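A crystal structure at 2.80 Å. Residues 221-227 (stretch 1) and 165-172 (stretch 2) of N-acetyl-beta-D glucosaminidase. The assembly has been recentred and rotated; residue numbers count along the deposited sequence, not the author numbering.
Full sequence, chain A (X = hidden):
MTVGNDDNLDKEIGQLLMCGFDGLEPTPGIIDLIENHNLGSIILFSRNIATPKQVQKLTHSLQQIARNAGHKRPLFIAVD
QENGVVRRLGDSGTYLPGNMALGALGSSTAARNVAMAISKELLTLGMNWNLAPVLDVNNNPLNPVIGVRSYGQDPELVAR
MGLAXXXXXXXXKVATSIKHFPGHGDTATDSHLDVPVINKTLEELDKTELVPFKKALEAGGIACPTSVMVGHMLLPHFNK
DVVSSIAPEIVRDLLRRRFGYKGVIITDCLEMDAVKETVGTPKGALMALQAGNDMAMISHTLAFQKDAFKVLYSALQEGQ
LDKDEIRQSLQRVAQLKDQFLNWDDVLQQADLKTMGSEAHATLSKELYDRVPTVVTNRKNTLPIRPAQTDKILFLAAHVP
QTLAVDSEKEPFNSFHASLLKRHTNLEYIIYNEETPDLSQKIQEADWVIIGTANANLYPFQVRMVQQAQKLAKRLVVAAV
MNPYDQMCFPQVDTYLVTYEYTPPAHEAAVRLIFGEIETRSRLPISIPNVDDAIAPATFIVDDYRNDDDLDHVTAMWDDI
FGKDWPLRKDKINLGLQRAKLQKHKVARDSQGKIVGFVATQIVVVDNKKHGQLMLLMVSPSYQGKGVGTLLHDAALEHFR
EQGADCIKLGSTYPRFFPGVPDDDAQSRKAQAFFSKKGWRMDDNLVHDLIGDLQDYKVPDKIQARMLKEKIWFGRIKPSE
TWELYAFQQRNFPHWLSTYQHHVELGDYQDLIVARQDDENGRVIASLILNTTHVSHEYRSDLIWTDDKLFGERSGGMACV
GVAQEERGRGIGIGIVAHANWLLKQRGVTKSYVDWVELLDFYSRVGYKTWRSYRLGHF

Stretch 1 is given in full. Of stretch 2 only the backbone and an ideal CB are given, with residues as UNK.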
# COMPACT_ATOMS: atom_id res chain seq x y z
N GLY A 221 -16.52 -4.71 5.20
CA GLY A 221 -17.90 -4.94 5.63
C GLY A 221 -18.80 -3.73 5.54
O GLY A 221 -19.14 -3.28 4.44
N ILE A 222 -19.20 -3.21 6.70
CA ILE A 222 -20.13 -2.07 6.78
C ILE A 222 -19.56 -0.80 6.12
O ILE A 222 -20.33 0.07 5.71
CB ILE A 222 -20.53 -1.79 8.26
CG1 ILE A 222 -21.77 -0.88 8.35
CG2 ILE A 222 -19.37 -1.18 9.04
CD1 ILE A 222 -23.01 -1.43 7.68
N ALA A 223 -18.24 -0.71 6.03
CA ALA A 223 -17.58 0.46 5.43
C ALA A 223 -17.61 0.48 3.89
O ALA A 223 -17.25 1.49 3.29
CB ALA A 223 -16.14 0.56 5.91
N CYS A 224 -18.02 -0.63 3.27
CA CYS A 224 -18.18 -0.66 1.82
C CYS A 224 -19.52 -0.03 1.47
O CYS A 224 -20.54 -0.38 2.08
CB CYS A 224 -18.13 -2.09 1.29
SG CYS A 224 -18.37 -2.22 -0.50
N PRO A 225 -19.54 0.91 0.51
CA PRO A 225 -20.78 1.63 0.23
C PRO A 225 -21.79 0.78 -0.52
O PRO A 225 -21.42 -0.17 -1.20
CB PRO A 225 -20.32 2.81 -0.62
CG PRO A 225 -19.11 2.31 -1.32
CD PRO A 225 -18.45 1.32 -0.40
N THR A 226 -23.06 1.16 -0.40
CA THR A 226 -24.17 0.39 -0.95
C THR A 226 -24.56 0.89 -2.33
O THR A 226 -25.23 0.18 -3.08
CB THR A 226 -25.40 0.43 -0.02
OG1 THR A 226 -25.66 1.77 0.39
CG2 THR A 226 -25.16 -0.43 1.21
N SER A 227 -24.15 2.11 -2.67
CA SER A 227 -24.30 2.64 -4.02
C SER A 227 -23.15 3.57 -4.41
O SER A 227 -22.41 4.08 -3.55
CB SER A 227 -25.64 3.38 -4.16
OG SER A 227 -25.54 4.72 -3.72
N UNK A 165 -17.12 7.56 7.13
CA UNK A 165 -18.46 8.14 7.05
C UNK A 165 -19.46 7.17 6.44
O UNK A 165 -20.59 7.07 6.90
CB UNK A 165 -18.43 9.43 6.23
N UNK A 166 -19.04 6.45 5.40
CA UNK A 166 -19.84 5.37 4.83
C UNK A 166 -20.21 4.36 5.91
O UNK A 166 -21.36 3.94 6.01
CB UNK A 166 -19.08 4.68 3.69
N UNK A 167 -19.23 3.96 6.72
CA UNK A 167 -19.51 3.16 7.91
C UNK A 167 -20.54 3.88 8.77
O UNK A 167 -21.63 3.37 8.99
CB UNK A 167 -18.23 2.89 8.71
N UNK A 168 -20.20 5.08 9.23
CA UNK A 168 -21.06 5.83 10.14
C UNK A 168 -22.51 5.93 9.69
O UNK A 168 -23.42 5.65 10.47
CB UNK A 168 -20.50 7.24 10.32
N UNK A 169 -22.72 6.32 8.44
CA UNK A 169 -24.07 6.50 7.90
C UNK A 169 -24.81 5.18 7.87
O UNK A 169 -25.93 5.09 8.36
CB UNK A 169 -24.02 7.11 6.50
N UNK A 170 -24.17 4.16 7.30
CA UNK A 170 -24.80 2.84 7.12
C UNK A 170 -24.96 2.09 8.43
O UNK A 170 -25.84 1.23 8.56
CB UNK A 170 -23.98 1.99 6.15
N UNK A 171 -24.12 2.42 9.39
CA UNK A 171 -24.23 1.87 10.73
C UNK A 171 -25.54 2.31 11.37
O UNK A 171 -26.15 1.57 12.14
CB UNK A 171 -23.04 2.30 11.59
N UNK A 172 -25.98 3.53 11.03
CA UNK A 172 -27.28 4.04 11.46
C UNK A 172 -28.45 3.68 10.54
O UNK A 172 -29.46 4.38 10.52
CB UNK A 172 -27.20 5.56 11.59

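Stretch 2 is helical from 165 to 171 and packs against an irregular segment whose first four residues form a type I turn, closed by Cys224 N to Gly221 O at 3.1 Å. The backbones come closest where the CA of Ala223 lies 4.1 Å from the CA of position 167.

Position 165 has helical angles (-78/-41), and its ideal CB finds nothing of stretch 1 within 5.5 Å. Stretch 1 therefore sets no preference. The residue is Gln165, whose side-chain amide is hydrogen-bonded elsewhere in the structure.

At 166 CA-to-CB points toward stretch 1. The ideal CB is 3.7 Å from Ala223 O and 4.9 Å from Pro225 CB, so a compact apolar group would suit the space: alanine, valine, perhaps a threonine. It is Val166, chi1 t (169°). Its CG1 reaches 3.2 Å from Ala223 O and 4.0 Å from Pro225 CB, and lies 3.6 Å from Pro225 CA, packing along the backbone as well as the proline ring.

Position 167 points sideways, its ideal CB 4.1 Å from Ala223 CA and 4.2 Å from Ile222 CG2. The close approach favours a slim beginning to the side chain, but alanine or a long, extended chain would both be compatible. The residue is Glu167, with chi1 and chi2 both t. Its aliphatic part lies by Ile222, CG to CG2 at 3.9 Å, while its CB is 4.2 Å from Ala223 CB.

Position 168 directs its ideal CB away from stretch 1, with nothing within 5.5 Å, and its phi/psi of -49/-50 is open to any ordinary helical residue. Gly168 stands here, and stretch 1 does not account for the choice. At 169 the angles are helical (-64/-50) and the ideal CB finds nothing of stretch 1 within 5.5 Å, so stretch 1 leaves the side chain, large or small, open; the residue is Tyr169, chi1 m, its side chain well clear of stretch 1.

Position 170 offers the richest environment. CA-to-CB points toward stretch 1, the ideal CB is 3.9 Å from Ile222 CD1, and beyond it lie the carbonyls of Ile222 and Cys224 and the N and OG1 of Thr226. An apolar stem would meet the isoleucine, and a polar end could address donors and acceptors together; glutamine fits well, while methionine would satisfy only the apolar part. It is Gln170, chi1 m and chi2 t, with CB 3.9 Å from Ile222 CD1. Its amide lies among these polar groups, but its orientation in the model is probably turned over, so individual pairings are left unassigned.

Position 171 points sideways, its ideal CB 4.7 Å from Ile222 CG1. A long chain could run past the isoleucine, and leucine, lysine or arginine would be reasonable. Arg171 makes a salt bridge within the helix, NH1 to Glu167 OE1 at 2.6 Å, and the same NH1 sits 3.6 Å from Ile222 CG2, obliquely disposed to the guanidinium.

At 172 phi/psi is -87/25, the first departure from helical values, and stretch 1 is out of reach. Several residues could adopt these angles; Gly172 does, its N making weak hydrogen bonds to Gly168 O (3.4 Å) and Tyr169 O (3.1 Å).

Stretch 2 (165-172) QVEGYQRG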
# COMPACT_ATOMS: atom_id res chain seq x y z
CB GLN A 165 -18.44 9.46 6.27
CG GLN A 165 -17.78 10.60 7.02
CD GLN A 165 -18.42 11.95 6.73
OE1 GLN A 165 -18.62 12.33 5.57
NE2 GLN A 165 -18.75 12.69 7.78
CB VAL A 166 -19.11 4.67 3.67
CG1 VAL A 166 -19.84 3.39 3.26
CG2 VAL A 166 -18.96 5.61 2.49
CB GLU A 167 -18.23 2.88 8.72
CG GLU A 167 -18.48 2.41 10.15
CD GLU A 167 -17.25 1.82 10.83
OE1 GLU A 167 -17.30 1.58 12.05
OE2 GLU A 167 -16.23 1.59 10.16
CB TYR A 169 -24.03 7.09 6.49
CG TYR A 169 -23.64 8.55 6.41
CD1 TYR A 169 -24.30 9.51 7.17
CD2 TYR A 169 -22.63 8.97 5.55
CE1 TYR A 169 -23.95 10.85 7.08
CE2 TYR A 169 -22.27 10.31 5.46
CZ TYR A 169 -22.93 11.24 6.23
OH TYR A 169 -22.57 12.57 6.14
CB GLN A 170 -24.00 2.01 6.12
CG GLN A 170 -23.96 2.64 4.74
CD GLN A 170 -23.24 1.79 3.73
OE1 GLN A 170 -22.44 0.92 4.07
NE2 GLN A 170 -23.52 2.03 2.47
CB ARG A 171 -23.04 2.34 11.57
CG ARG A 171 -22.64 1.40 12.68
CD ARG A 171 -21.15 1.11 12.61
NE ARG A 171 -20.79 0.07 13.56
CZ ARG A 171 -19.70 -0.68 13.50
NH1 ARG A 171 -18.82 -0.53 12.51
NH2 ARG A 171 -19.48 -1.59 14.44
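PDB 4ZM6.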